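Local coordinates for protein bacterial regulatory proteins, tetR family (Corynebacterium glutamicum, PDB 3AQT) that represses transcription as a TetR-family regulator, probably by binding DNA through a helix-turn-helix, and binds the inducer resorcinol, at residues V105-D110 / G159-R164; V153-L158 / A183-F188; V122-L127 / A216-V221; D210-A215 / E227-A232; I52-T57 / A70-G75. All blocks are in the same frame, centred on the assembly; numbering follows the deposited sequence.

In the fold
From the N terminus, contact 5 closes first, a short loop that joins helix 41-62 to helix 69-75 in the predicted DNA-binding region, and it stands in series with all the others. The chain then enters the ligand-binding part, where contact 1 opens on helix 90-111 and closes on helix 159-171. Contact 3 opens on helix 119-134 inside that loop and closes on helix 209-220, so contacts 1 and 3 cross; both touch resorcinol. Contact 2, from helix 150-157 to helix 180-199, crosses contact 1 and is nested within contact 3. Contact 4 begins just before contact 3 closes, crosses it, and ties helix 209-220 to helix 225-231.

Contact 1: V105-D110 / G159-R164; sequences VGIALD and GPRARR. With RCO (resorcinol), chain D.
Arg161 lays one face of its guanidinium against the backbone of helix 90-111, over Gly106 C and Ile107 N. Gly106 suits this spot because it has no side chain to push the arginine off the helix. The Arg161 chain runs extended from CG to NE, with chi2 at 180°, and so spans the gap between the two helix segments, whose axes are 10.9 Å apart. At its edge, NE donates to Asp110 OD2 at 2.7 Å, meeting that oxygen from above the carboxylate plane.

The other oxygen of Asp110 serves Arg164. NH2 of Arg164 bonds to Asp110 OD1 at 2.7 Å on the syn side, and NH1 of the same residue adds a weak bond at 3.1 Å. Here the carboxylate and guanidinium planes are turned 68° apart, whereas toward Arg161 they differ by only 24°. A bend at chi3 brings the Arg164 group round until one of its faces lies over Arg161 CA.

The same Arg161 also borders the resorcinol pocket. Its CB is 3.5 Å from resorcinol O1, Ala162 CA is 3.6 Å from C3, and Leu109 CD1 reaches O1 from helix 90-111. One carboxylate answering two guanidiniums makes a salt-bridge network that probably favours the ionised form of Asp110 and links two helices that both line the ligand.

Contact 2: V153-L158 / A183-F188; sequences VLMRIL and ATTCTF
The carbonyl oxygen of Ala183, just over one turn before the Phe188 ring that meets Leu154 and Leu158, is gripped by two donors of Thr187. OG1 bonds to Ala183 O at 2.5 Å and the backbone N of Thr187 to the same atom at 3.1 Å, from opposite faces of the carbonyl plane. Threonine suits a buried helix of this kind because its hydroxyl can be satisfied by its own helix.

No hydrogen bond crosses the contact; the side chains meet by apolar and Met-aromatic packing. Phe188 projects toward helix 150-157, its CG anti to the carbonyl carbon (chi1 -73°), and the ring slots in beside three residues. Leu154 CB lies 3.9 Å from Phe188 CD1, while Leu158 CB comes to 3.6 Å from Phe188 CZ, both at a slant to the ring. Met155, a selenomethionine in this crystal, bends at chi2 and chi3. Its SE sits 5.3 Å from the Phe188 ring centroid, 61° off the normal, an oblique Met-aromatic contact, and is 3.7 Å from Thr185 CA. The flexible, polarisable chain follows the surface between Thr184 CG2, Thr185 and the Phe188 ring. The hydroxyl of Thr185 is engaged by His151 and that of Thr184 by Leu180 O.

Leu158 and Phe188 also border the resorcinol pocket. Helix 90-111 covers Leu154 through Phe102, helix 159-171 places Ala162 against Phe188, and Cys186 of helix 180-199 packs on Ser190 of the second subunit.

Contact 3: V122-L127 / A216-V221; sequences VFAGSL and AMLRMV. With RCO (resorcinol), chain D.
Phe123 leaves its helix toward 216-221, and CG anti to the backbone N (chi1 -174°) sets the ring between resorcinol and helix 209-220. One edge of the ring meets the ligand, with Phe123 CD1 3.3 Å from resorcinol O3 and that oxygen in the ring plane. Another part of the edge faces helix 209-220: Phe123 CD2 is 4.1 Å from Leu218 CD2, and these two side chains slide past each other in opposite directions. Met217 CB and Val221 CG2 approach CE2 of the same ring at a slant.

Leu127 works in two directions at once. With its CG anti to the carbonyl carbon (chi1 -65°) and an extended chi2, its branch splits: CD1 covers the rim of one Phe123 face and reaches Met217 CB at 3.7 Å, while CD2 touches resorcinol C5 at 3.8 Å. A branched leucine is apt for a place with a ligand on one side and a helix on the other. Met217, a selenomethionine here, folds back at chi2 and chi3 and crosses Leu127 at about a right angle. Ala124 is small enough to admit Leu218 CD1, 3.9 Å from its CB.

Ser126 OG bonds to Val122 O at 2.6 Å, which turns the hydroxyl to its own helix. Its CB lies 3.4 Å from resorcinol C3. Contacts to the aromatic ligand from this segment are thus mainly nonpolar, whereas Asp165 of helix 159-171 supplies a hydrogen bond, a division that suits a small diphenol.

Contact 4: D210-A215 / E227-A232; sequences DQIFAA and EAREIA
Ala232 drops its methyl into the shallow hollow between Gln211 and Ala215, where CB lies 3.3 Å from Gln211 O and 3.8 Å from Ala215 N. Ala214 borders the hollow, its CB 3.9 Å from Ala232 CB. One turn away the fit repeats with an equal methyl: Ala228 CB rests 3.6 Å from Ala215 O, and Ala215 CB in turn presses on Arg229 CA. Side chains no larger than a methyl let the segment axes approach to 8.4 Å.

The two segments form a helical hairpin, crossing at 138°, of the last two helices of the TetR-family ligand-binding part. Ile231 turns from this seam and packs on Leu218 of helix 209-220.

Larger side chains wrap the rim. Arg229 leaves its helix pointing away, but a bend at chi2 (61°) carries the guanidinium back across the groove. Gln211 OE1 lies over one face of that group, 3.2 Å from Arg229 NH2, without a hydrogen bond, the two side chains crossing at about a right angle. Ile212 fills in at the guanidinium edge, and also packs on Leu182 of the second subunit. Arg229 NH1 also has a long, weak ion pair with Glu178 of that subunit.

Contact 5: I52-T57 / A70-G75; sequences ITSART and AEITEG
Ser54 reaches across to helix 69-75 and donates its OG proton to Ile72 O at 2.7 Å. The bond lies in the carbonyl plane on a lone pair, with a C=O...OG angle of 118°. It is made possible by OG standing anti to the backbone N (chi1 -179°), which throws the hydroxyl outward from helix 41-62. A small hydroxyl residue fits here because the same OG is only 3.4 Å from Gly75 CA, and Gly75 has no side chain to fill that place.

Beside the bond is a small apolar patch. Ala55 CB meets Ile72 CD1 at 4.0 Å, and the CG2 branch of Ile72 lies 3.9 Å from Ser54 OG, so the isoleucine straddles both residues of the first helix. The short alanine lets the segment axes come within 8.1 Å at a crossing angle of 121°.

A second shell positions these groups. Leu51, Met59 and Val67 pack on Ile72, while Leu93 and Val97 of helix 90-111 back Ala55. Glu71, the neighbour of Ile72, forms a salt bridge to Arg62 at the end of the first helix, a second tie between the two helices.

Helix 41-62 thus braces the first helix of the predicted helix-turn-helix, residues 68-87, as in the three-helix DNA-binding domain of TetR-family repressors.

Contact 1: V105-D110 / G159-R164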
# COMPACT_ATOMS: atom_id res chain seq x y z
N VAL B 105 17.36 -4.77 -10.21
CA VAL B 105 17.55 -5.51 -8.97
C VAL B 105 16.93 -6.90 -9.08
O VAL B 105 17.49 -7.88 -8.60
CB VAL B 105 16.97 -4.73 -7.77
CG1 VAL B 105 16.89 -5.63 -6.53
CG2 VAL B 105 17.86 -3.54 -7.45
N GLY B 106 15.77 -6.98 -9.73
CA GLY B 106 15.11 -8.26 -9.89
C GLY B 106 16.02 -9.28 -10.55
O GLY B 106 16.09 -10.43 -10.11
N ILE B 107 16.71 -8.87 -11.60
CA ILE B 107 17.62 -9.74 -12.33
C ILE B 107 18.80 -10.11 -11.44
O ILE B 107 19.23 -11.26 -11.41
CB ILE B 107 18.13 -9.06 -13.62
CG1 ILE B 107 16.97 -8.89 -14.60
CG2 ILE B 107 19.22 -9.89 -14.26
CD1 ILE B 107 17.23 -7.89 -15.73
N ALA B 108 19.31 -9.13 -10.70
CA ALA B 108 20.43 -9.39 -9.80
C ALA B 108 19.99 -10.39 -8.72
O ALA B 108 20.73 -11.30 -8.38
CB ALA B 108 20.93 -8.09 -9.15
N LEU B 109 18.78 -10.23 -8.19
CA LEU B 109 18.29 -11.14 -7.17
C LEU B 109 18.15 -12.56 -7.72
O LEU B 109 18.46 -13.53 -7.02
CB LEU B 109 16.93 -10.68 -6.62
CG LEU B 109 16.95 -9.43 -5.74
CD1 LEU B 109 15.51 -9.06 -5.37
CD2 LEU B 109 17.79 -9.67 -4.51
N ASP B 110 17.68 -12.68 -8.96
CA ASP B 110 17.54 -13.99 -9.56
C ASP B 110 18.90 -14.68 -9.73
O ASP B 110 18.99 -15.90 -9.70
CB ASP B 110 16.84 -13.89 -10.92
CG ASP B 110 15.36 -13.56 -10.80
OD1 ASP B 110 14.78 -13.79 -9.72
OD2 ASP B 110 14.76 -13.09 -11.80
N GLY B 159 6.61 -8.70 -9.15
CA GLY B 159 5.54 -9.58 -8.73
C GLY B 159 5.71 -11.01 -9.20
O GLY B 159 5.60 -11.95 -8.41
N PRO B 160 5.97 -11.21 -10.51
CA PRO B 160 6.13 -12.57 -11.03
C PRO B 160 7.28 -13.31 -10.35
O PRO B 160 7.23 -14.53 -10.19
CB PRO B 160 6.38 -12.35 -12.51
CG PRO B 160 5.63 -11.07 -12.80
CD PRO B 160 6.00 -10.22 -11.60
N ARG B 161 8.30 -12.56 -9.94
CA ARG B 161 9.45 -13.16 -9.27
C ARG B 161 9.09 -13.56 -7.84
O ARG B 161 9.47 -14.64 -7.36
CB ARG B 161 10.64 -12.18 -9.26
CG ARG B 161 11.23 -11.93 -10.63
CD ARG B 161 12.40 -10.96 -10.58
NE ARG B 161 13.15 -10.98 -11.84
CZ ARG B 161 12.85 -10.25 -12.91
NH1 ARG B 161 11.82 -9.42 -12.91
NH2 ARG B 161 13.58 -10.38 -14.01
N ALA B 162 8.37 -12.68 -7.15
CA ALA B 162 7.97 -12.95 -5.78
C ALA B 162 6.99 -14.11 -5.76
O ALA B 162 7.09 -15.00 -4.93
CB ALA B 162 7.32 -11.71 -5.18
N ARG B 163 6.04 -14.10 -6.68
CA ARG B 163 5.05 -15.16 -6.74
C ARG B 163 5.77 -16.49 -6.93
O ARG B 163 5.43 -17.49 -6.29
CB ARG B 163 4.07 -14.89 -7.90
CG ARG B 163 2.80 -15.72 -7.86
CD ARG B 163 1.87 -15.35 -9.00
NE ARG B 163 0.54 -15.94 -8.85
CZ ARG B 163 0.27 -17.23 -9.03
NH1 ARG B 163 1.24 -18.07 -9.38
NH2 ARG B 163 -0.96 -17.68 -8.87
N ARG B 164 6.76 -16.50 -7.81
CA ARG B 164 7.54 -17.70 -8.08
C ARG B 164 8.18 -18.20 -6.80
O ARG B 164 8.05 -19.38 -6.45
CB ARG B 164 8.65 -17.38 -9.09
CG ARG B 164 9.64 -18.52 -9.31
CD ARG B 164 10.93 -17.99 -9.90
NE ARG B 164 11.61 -17.10 -8.97
CZ ARG B 164 12.37 -16.07 -9.34
NH1 ARG B 164 12.54 -15.79 -10.62
NH2 ARG B 164 12.96 -15.32 -8.41
C1 RCO D . 11.73 -10.44 -5.75
C2 RCO D . 11.66 -11.77 -5.23
C3 RCO D . 11.00 -12.01 -3.99
C4 RCO D . 10.42 -10.93 -3.29
C5 RCO D . 10.49 -9.63 -3.80
C6 RCO D . 11.15 -9.38 -5.04
O1 RCO D . 12.38 -10.21 -6.96
O3 RCO D . 10.91 -13.29 -3.45

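Contact 2: V153-L158 / A183-F188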
# COMPACT_ATOMS: atom_id res chain seq x y z
N VAL B 153 3.72 -0.81 -10.55
CA VAL B 153 5.02 -1.03 -11.19
C VAL B 153 5.71 -2.22 -10.54
O VAL B 153 6.20 -3.11 -11.22
CB VAL B 153 5.93 0.22 -11.07
CG1 VAL B 153 7.30 -0.08 -11.66
CG2 VAL B 153 5.31 1.41 -11.79
N LEU B 154 5.75 -2.23 -9.21
CA LEU B 154 6.36 -3.33 -8.49
C LEU B 154 5.71 -4.65 -8.91
O LEU B 154 6.40 -5.66 -9.10
CB LEU B 154 6.23 -3.13 -6.98
CG LEU B 154 7.17 -2.07 -6.40
CD1 LEU B 154 6.77 -1.74 -4.98
CD2 LEU B 154 8.59 -2.58 -6.47
N MSE B 155 4.40 -4.64 -9.09
CA MSE B 155 3.67 -5.84 -9.48
C MSE B 155 3.96 -6.32 -10.89
O MSE B 155 3.90 -7.51 -11.16
CB MSE B 155 2.16 -5.61 -9.30
CG MSE B 155 1.73 -5.54 -7.84
SE MSE B 155 1.71 -7.26 -6.91
CE MSE B 155 3.55 -7.72 -7.04
N ARG B 156 4.27 -5.40 -11.79
CA ARG B 156 4.56 -5.78 -13.17
C ARG B 156 5.96 -6.37 -13.28
O ARG B 156 6.18 -7.31 -14.04
CB ARG B 156 4.51 -4.57 -14.11
CG ARG B 156 3.20 -3.84 -14.18
CD ARG B 156 3.14 -2.98 -15.42
NE ARG B 156 4.01 -1.80 -15.38
CZ ARG B 156 3.61 -0.58 -15.02
NH1 ARG B 156 2.35 -0.38 -14.65
NH2 ARG B 156 4.45 0.44 -15.05
N ILE B 157 6.90 -5.82 -12.53
CA ILE B 157 8.28 -6.25 -12.60
C ILE B 157 8.74 -7.29 -11.59
O ILE B 157 9.32 -8.30 -11.97
CB ILE B 157 9.23 -5.03 -12.49
CG1 ILE B 157 8.80 -3.95 -13.49
CG2 ILE B 157 10.66 -5.45 -12.75
CD1 ILE B 157 8.81 -4.32 -15.00
N LEU B 158 8.49 -7.05 -10.30
CA LEU B 158 8.93 -7.98 -9.26
C LEU B 158 7.86 -8.97 -8.80
O LEU B 158 8.18 -9.96 -8.15
CB LEU B 158 9.46 -7.21 -8.06
CG LEU B 158 10.64 -6.27 -8.36
CD1 LEU B 158 11.04 -5.53 -7.10
CD2 LEU B 158 11.80 -7.08 -8.91
N ALA B 183 -1.09 -13.00 -1.50
CA ALA B 183 0.18 -12.92 -0.78
C ALA B 183 1.17 -12.06 -1.54
O ALA B 183 1.93 -11.30 -0.95
CB ALA B 183 0.76 -14.31 -0.56
N THR B 184 1.16 -12.17 -2.86
CA THR B 184 2.09 -11.37 -3.65
C THR B 184 1.75 -9.88 -3.57
O THR B 184 2.62 -9.05 -3.31
CB THR B 184 2.07 -11.81 -5.14
OG1 THR B 184 2.50 -13.18 -5.23
CG2 THR B 184 2.99 -10.93 -5.98
N THR B 185 0.49 -9.54 -3.78
CA THR B 185 0.10 -8.15 -3.74
C THR B 185 0.21 -7.53 -2.35
O THR B 185 0.58 -6.37 -2.21
CB THR B 185 -1.33 -7.96 -4.30
OG1 THR B 185 -1.56 -6.56 -4.54
CG2 THR B 185 -2.38 -8.49 -3.34
N CYS B 186 -0.08 -8.31 -1.30
CA CYS B 186 0.01 -7.80 0.06
C CYS B 186 1.46 -7.56 0.46
O CYS B 186 1.77 -6.62 1.20
CB CYS B 186 -0.63 -8.77 1.05
SG CYS B 186 -2.43 -8.74 1.01
N THR B 187 2.35 -8.41 -0.04
CA THR B 187 3.77 -8.29 0.25
C THR B 187 4.25 -6.92 -0.22
O THR B 187 4.90 -6.19 0.53
CB THR B 187 4.57 -9.40 -0.48
OG1 THR B 187 4.16 -10.67 0.01
CG2 THR B 187 6.06 -9.23 -0.23
N PHE B 188 3.92 -6.55 -1.45
CA PHE B 188 4.35 -5.26 -1.97
C PHE B 188 3.60 -4.07 -1.35
O PHE B 188 4.15 -2.97 -1.24
CB PHE B 188 4.28 -5.29 -3.49
CG PHE B 188 5.38 -6.10 -4.10
CD1 PHE B 188 6.69 -5.64 -4.08
CD2 PHE B 188 5.13 -7.37 -4.61
CE1 PHE B 188 7.73 -6.43 -4.55
CE2 PHE B 188 6.16 -8.17 -5.08
CZ PHE B 188 7.47 -7.70 -5.05

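Contact 3: V122-L127 / A216-V221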
# COMPACT_ATOMS: atom_id res chain seq x y z
N VAL B 122 15.26 -17.22 0.48
CA VAL B 122 15.24 -16.57 -0.82
C VAL B 122 14.29 -15.38 -0.74
O VAL B 122 14.64 -14.26 -1.13
CB VAL B 122 14.75 -17.54 -1.93
CG1 VAL B 122 14.60 -16.80 -3.24
CG2 VAL B 122 15.74 -18.69 -2.09
N PHE B 123 13.09 -15.64 -0.23
CA PHE B 123 12.05 -14.63 -0.10
C PHE B 123 12.47 -13.52 0.86
O PHE B 123 12.34 -12.34 0.54
CB PHE B 123 10.77 -15.29 0.39
CG PHE B 123 9.59 -14.38 0.44
CD1 PHE B 123 9.22 -13.63 -0.67
CD2 PHE B 123 8.80 -14.30 1.59
CE1 PHE B 123 8.09 -12.82 -0.65
CE2 PHE B 123 7.67 -13.50 1.62
CZ PHE B 123 7.31 -12.76 0.50
N ALA B 124 12.96 -13.92 2.03
CA ALA B 124 13.39 -12.97 3.03
C ALA B 124 14.56 -12.13 2.54
O ALA B 124 14.58 -10.91 2.69
CB ALA B 124 13.79 -13.70 4.30
N GLY B 125 15.55 -12.79 1.94
CA GLY B 125 16.71 -12.09 1.44
C GLY B 125 16.36 -11.10 0.35
O GLY B 125 16.92 -9.99 0.30
N SER B 126 15.45 -11.49 -0.53
CA SER B 126 15.03 -10.62 -1.60
C SER B 126 14.42 -9.36 -1.01
O SER B 126 14.79 -8.24 -1.40
CB SER B 126 13.99 -11.32 -2.49
OG SER B 126 14.52 -12.50 -3.08
N LEU B 127 13.51 -9.54 -0.06
CA LEU B 127 12.85 -8.41 0.57
C LEU B 127 13.84 -7.51 1.30
O LEU B 127 13.75 -6.28 1.23
CB LEU B 127 11.76 -8.90 1.53
CG LEU B 127 10.62 -9.62 0.80
CD1 LEU B 127 9.61 -10.16 1.81
CD2 LEU B 127 9.96 -8.66 -0.18
N ALA B 216 8.29 -10.32 9.40
CA ALA B 216 6.84 -10.16 9.37
C ALA B 216 6.25 -10.78 8.11
O ALA B 216 5.17 -11.38 8.16
CB ALA B 216 6.46 -8.69 9.46
N MSE B 217 6.94 -10.64 6.99
CA MSE B 217 6.43 -11.21 5.75
C MSE B 217 6.53 -12.73 5.80
O MSE B 217 5.67 -13.43 5.25
CB MSE B 217 7.19 -10.66 4.53
CG MSE B 217 6.93 -9.17 4.24
SE MSE B 217 5.03 -8.67 4.17
CE MSE B 217 4.43 -9.96 2.88
N LEU B 218 7.57 -13.23 6.47
CA LEU B 218 7.75 -14.67 6.61
C LEU B 218 6.64 -15.22 7.47
O LEU B 218 6.09 -16.28 7.19
CB LEU B 218 9.11 -15.01 7.25
CG LEU B 218 10.32 -14.94 6.31
CD1 LEU B 218 11.59 -15.32 7.03
CD2 LEU B 218 10.08 -15.88 5.14
N ARG B 219 6.28 -14.49 8.53
CA ARG B 219 5.20 -14.95 9.38
C ARG B 219 3.89 -14.92 8.59
O ARG B 219 3.06 -15.83 8.69
CB ARG B 219 5.10 -14.09 10.63
CG ARG B 219 6.19 -14.39 11.65
CD ARG B 219 5.92 -13.74 12.98
NE ARG B 219 6.41 -12.37 13.02
CZ ARG B 219 7.61 -12.03 13.46
NH1 ARG B 219 8.44 -12.95 13.91
NH2 ARG B 219 7.98 -10.75 13.43
N MSE B 220 3.73 -13.89 7.76
CA MSE B 220 2.52 -13.78 6.96
C MSE B 220 2.33 -14.98 6.05
O MSE B 220 1.19 -15.34 5.75
CB MSE B 220 2.56 -12.51 6.11
CG MSE B 220 1.26 -12.28 5.36
SE MSE B 220 1.34 -10.84 4.11
CE MSE B 220 1.94 -11.88 2.58
N VAL B 221 3.42 -15.59 5.60
CA VAL B 221 3.29 -16.76 4.73
C VAL B 221 3.38 -18.12 5.43
O VAL B 221 3.60 -19.15 4.78
CB VAL B 221 4.28 -16.71 3.53
CG1 VAL B 221 3.82 -15.64 2.55
CG2 VAL B 221 5.70 -16.44 4.00
C1 RCO D . 11.73 -10.44 -5.75
C2 RCO D . 11.66 -11.77 -5.23
C3 RCO D . 11.00 -12.01 -3.99
C4 RCO D . 10.42 -10.93 -3.29
C5 RCO D . 10.49 -9.63 -3.80
C6 RCO D . 11.15 -9.38 -5.04
O1 RCO D . 12.38 -10.21 -6.96
O3 RCO D . 10.91 -13.29 -3.45

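Contact 4: D210-A215 / E227-A232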
# COMPACT_ATOMS: atom_id res chain seq x y z
N ASP B 210 15.25 -3.92 7.72
CA ASP B 210 15.03 -4.91 6.69
C ASP B 210 14.73 -6.28 7.30
O ASP B 210 13.83 -7.00 6.84
CB ASP B 210 16.25 -4.98 5.76
CG ASP B 210 17.50 -5.45 6.48
OD1 ASP B 210 17.76 -4.99 7.61
OD2 ASP B 210 18.25 -6.27 5.91
N GLN B 211 15.46 -6.64 8.34
CA GLN B 211 15.26 -7.92 9.01
C GLN B 211 13.87 -8.02 9.61
O GLN B 211 13.16 -9.00 9.40
CB GLN B 211 16.31 -8.13 10.10
CG GLN B 211 17.71 -8.41 9.57
CD GLN B 211 18.69 -8.69 10.69
OE1 GLN B 211 18.32 -9.22 11.74
NE2 GLN B 211 19.96 -8.36 10.47
N ILE B 212 13.50 -7.00 10.37
CA ILE B 212 12.20 -6.97 11.02
C ILE B 212 11.08 -7.05 10.00
O ILE B 212 10.09 -7.75 10.21
CB ILE B 212 12.05 -5.70 11.86
CG1 ILE B 212 13.14 -5.67 12.94
CG2 ILE B 212 10.68 -5.66 12.51
CD1 ILE B 212 13.34 -4.32 13.61
N PHE B 213 11.23 -6.34 8.89
CA PHE B 213 10.20 -6.38 7.86
C PHE B 213 10.11 -7.77 7.23
O PHE B 213 9.02 -8.32 7.06
CB PHE B 213 10.45 -5.35 6.77
CG PHE B 213 9.49 -5.47 5.61
CD1 PHE B 213 8.15 -5.18 5.78
CD2 PHE B 213 9.92 -5.96 4.39
CE1 PHE B 213 7.24 -5.39 4.75
CE2 PHE B 213 9.02 -6.18 3.35
CZ PHE B 213 7.68 -5.89 3.53
N ALA B 214 11.26 -8.34 6.89
CA ALA B 214 11.28 -9.66 6.27
C ALA B 214 10.66 -10.71 7.18
O ALA B 214 9.93 -11.59 6.72
CB ALA B 214 12.72 -10.05 5.91
N ALA B 215 10.93 -10.61 8.48
CA ALA B 215 10.37 -11.57 9.43
C ALA B 215 8.85 -11.53 9.40
O ALA B 215 8.19 -12.57 9.38
CB ALA B 215 10.88 -11.27 10.83
N GLU B 227 11.01 -18.68 14.42
CA GLU B 227 11.92 -19.08 13.36
C GLU B 227 12.13 -17.95 12.35
O GLU B 227 13.25 -17.71 11.89
CB GLU B 227 11.40 -20.34 12.67
CG GLU B 227 12.25 -20.80 11.51
CD GLU B 227 11.87 -22.19 11.04
OE1 GLU B 227 10.71 -22.60 11.27
OE2 GLU B 227 12.72 -22.87 10.42
N ALA B 228 11.04 -17.25 12.03
CA ALA B 228 11.07 -16.14 11.08
C ALA B 228 12.19 -15.14 11.34
O ALA B 228 12.96 -14.80 10.45
CB ALA B 228 9.72 -15.42 11.07
N ARG B 229 12.26 -14.66 12.57
CA ARG B 229 13.28 -13.69 12.96
C ARG B 229 14.68 -14.23 12.65
O ARG B 229 15.52 -13.54 12.07
CB ARG B 229 13.14 -13.38 14.45
CG ARG B 229 14.18 -12.42 15.02
CD ARG B 229 14.12 -11.06 14.34
NE ARG B 229 15.34 -10.29 14.58
CZ ARG B 229 15.54 -9.06 14.12
NH1 ARG B 229 14.61 -8.46 13.40
NH2 ARG B 229 16.68 -8.43 14.39
N GLU B 230 14.93 -15.48 13.04
CA GLU B 230 16.22 -16.10 12.80
C GLU B 230 16.56 -16.15 11.32
O GLU B 230 17.68 -15.83 10.92
CB GLU B 230 16.23 -17.52 13.38
CG GLU B 230 17.40 -18.38 12.91
CD GLU B 230 17.02 -19.39 11.84
OE1 GLU B 230 16.01 -20.12 12.04
OE2 GLU B 230 17.73 -19.48 10.82
N ILE B 231 15.60 -16.56 10.51
CA ILE B 231 15.83 -16.64 9.07
C ILE B 231 16.13 -15.27 8.47
O ILE B 231 16.97 -15.15 7.59
CB ILE B 231 14.62 -17.25 8.36
CG1 ILE B 231 14.38 -18.67 8.88
CG2 ILE B 231 14.87 -17.27 6.86
CD1 ILE B 231 14.88 -19.86 8.06
N ALA B 232 15.45 -14.24 8.96
CA ALA B 232 15.65 -12.90 8.44
C ALA B 232 16.95 -12.28 8.94
O ALA B 232 17.30 -11.18 8.52
CB ALA B 232 14.48 -12.02 8.83

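Contact 5: I52-T57 / A70-G75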
# COMPACT_ATOMS: atom_id res chain seq x y z
N ILE B 52 14.28 8.11 -21.25
CA ILE B 52 14.33 7.29 -20.06
C ILE B 52 15.72 7.39 -19.42
O ILE B 52 15.85 7.59 -18.21
CB ILE B 52 14.02 5.81 -20.39
CG1 ILE B 52 12.55 5.68 -20.81
CG2 ILE B 52 14.30 4.92 -19.20
CD1 ILE B 52 11.50 6.26 -19.87
N THR B 53 16.75 7.27 -20.25
CA THR B 53 18.14 7.36 -19.79
C THR B 53 18.41 8.74 -19.20
O THR B 53 19.06 8.87 -18.16
CB THR B 53 19.13 7.10 -20.96
OG1 THR B 53 18.93 5.78 -21.47
CG2 THR B 53 20.58 7.24 -20.49
N SER B 54 17.90 9.77 -19.87
CA SER B 54 18.10 11.14 -19.40
C SER B 54 17.46 11.33 -18.03
O SER B 54 18.11 11.79 -17.08
CB SER B 54 17.51 12.14 -20.40
OG SER B 54 17.73 13.47 -19.95
N ALA B 55 16.19 10.97 -17.94
CA ALA B 55 15.44 11.09 -16.69
C ALA B 55 16.13 10.35 -15.55
O ALA B 55 16.25 10.89 -14.45
CB ALA B 55 14.02 10.56 -16.87
N ARG B 56 16.59 9.13 -15.81
CA ARG B 56 17.25 8.36 -14.76
C ARG B 56 18.54 9.00 -14.29
O ARG B 56 18.80 9.09 -13.10
CB ARG B 56 17.56 6.94 -15.21
CG ARG B 56 18.20 6.11 -14.11
CD ARG B 56 18.71 4.77 -14.63
NE ARG B 56 19.80 4.96 -15.58
CZ ARG B 56 19.83 4.44 -16.80
NH1 ARG B 56 18.83 3.69 -17.23
NH2 ARG B 56 20.86 4.69 -17.58
N THR B 57 19.37 9.42 -15.23
CA THR B 57 20.63 10.02 -14.86
C THR B 57 20.44 11.28 -14.03
O THR B 57 21.10 11.47 -13.01
CB THR B 57 21.45 10.33 -16.12
OG1 THR B 57 21.51 9.14 -16.92
CG2 THR B 57 22.86 10.76 -15.76
N ALA B 70 11.91 19.71 -19.05
CA ALA B 70 12.72 20.56 -19.91
C ALA B 70 14.17 20.08 -19.82
O ALA B 70 14.85 19.92 -20.82
CB ALA B 70 12.62 22.02 -19.48
N GLU B 71 14.62 19.85 -18.60
CA GLU B 71 15.99 19.39 -18.40
C GLU B 71 16.19 17.97 -18.96
O GLU B 71 17.25 17.63 -19.47
CB GLU B 71 16.34 19.45 -16.92
CG GLU B 71 17.80 19.21 -16.66
CD GLU B 71 18.21 19.54 -15.24
OE1 GLU B 71 19.43 19.50 -14.96
OE2 GLU B 71 17.31 19.85 -14.42
N ILE B 72 15.15 17.16 -18.87
CA ILE B 72 15.20 15.79 -19.36
C ILE B 72 15.28 15.76 -20.88
O ILE B 72 15.99 14.94 -21.46
CB ILE B 72 13.95 15.01 -18.88
CG1 ILE B 72 14.06 14.76 -17.38
CG2 ILE B 72 13.81 13.70 -19.65
CD1 ILE B 72 12.76 14.32 -16.70
N THR B 73 14.54 16.65 -21.53
CA THR B 73 14.55 16.70 -22.98
C THR B 73 15.89 17.23 -23.47
O THR B 73 16.35 16.88 -24.55
CB THR B 73 13.41 17.59 -23.52
OG1 THR B 73 13.41 18.84 -22.84
CG2 THR B 73 12.06 16.92 -23.32
N GLU B 74 16.51 18.09 -22.67
CA GLU B 74 17.81 18.62 -23.04
C GLU B 74 18.81 17.47 -22.99
O GLU B 74 19.58 17.26 -23.92
CB GLU B 74 18.23 19.73 -22.07
CG GLU B 74 19.55 20.41 -22.43
CD GLU B 74 19.93 21.54 -21.48
OE1 GLU B 74 20.18 21.27 -20.28
OE2 GLU B 74 19.99 22.71 -21.93
N GLY B 75 18.79 16.72 -21.89
CA GLY B 75 19.71 15.61 -21.74
C GLY B 75 19.60 14.59 -22.87
O GLY B 75 20.57 13.92 -23.19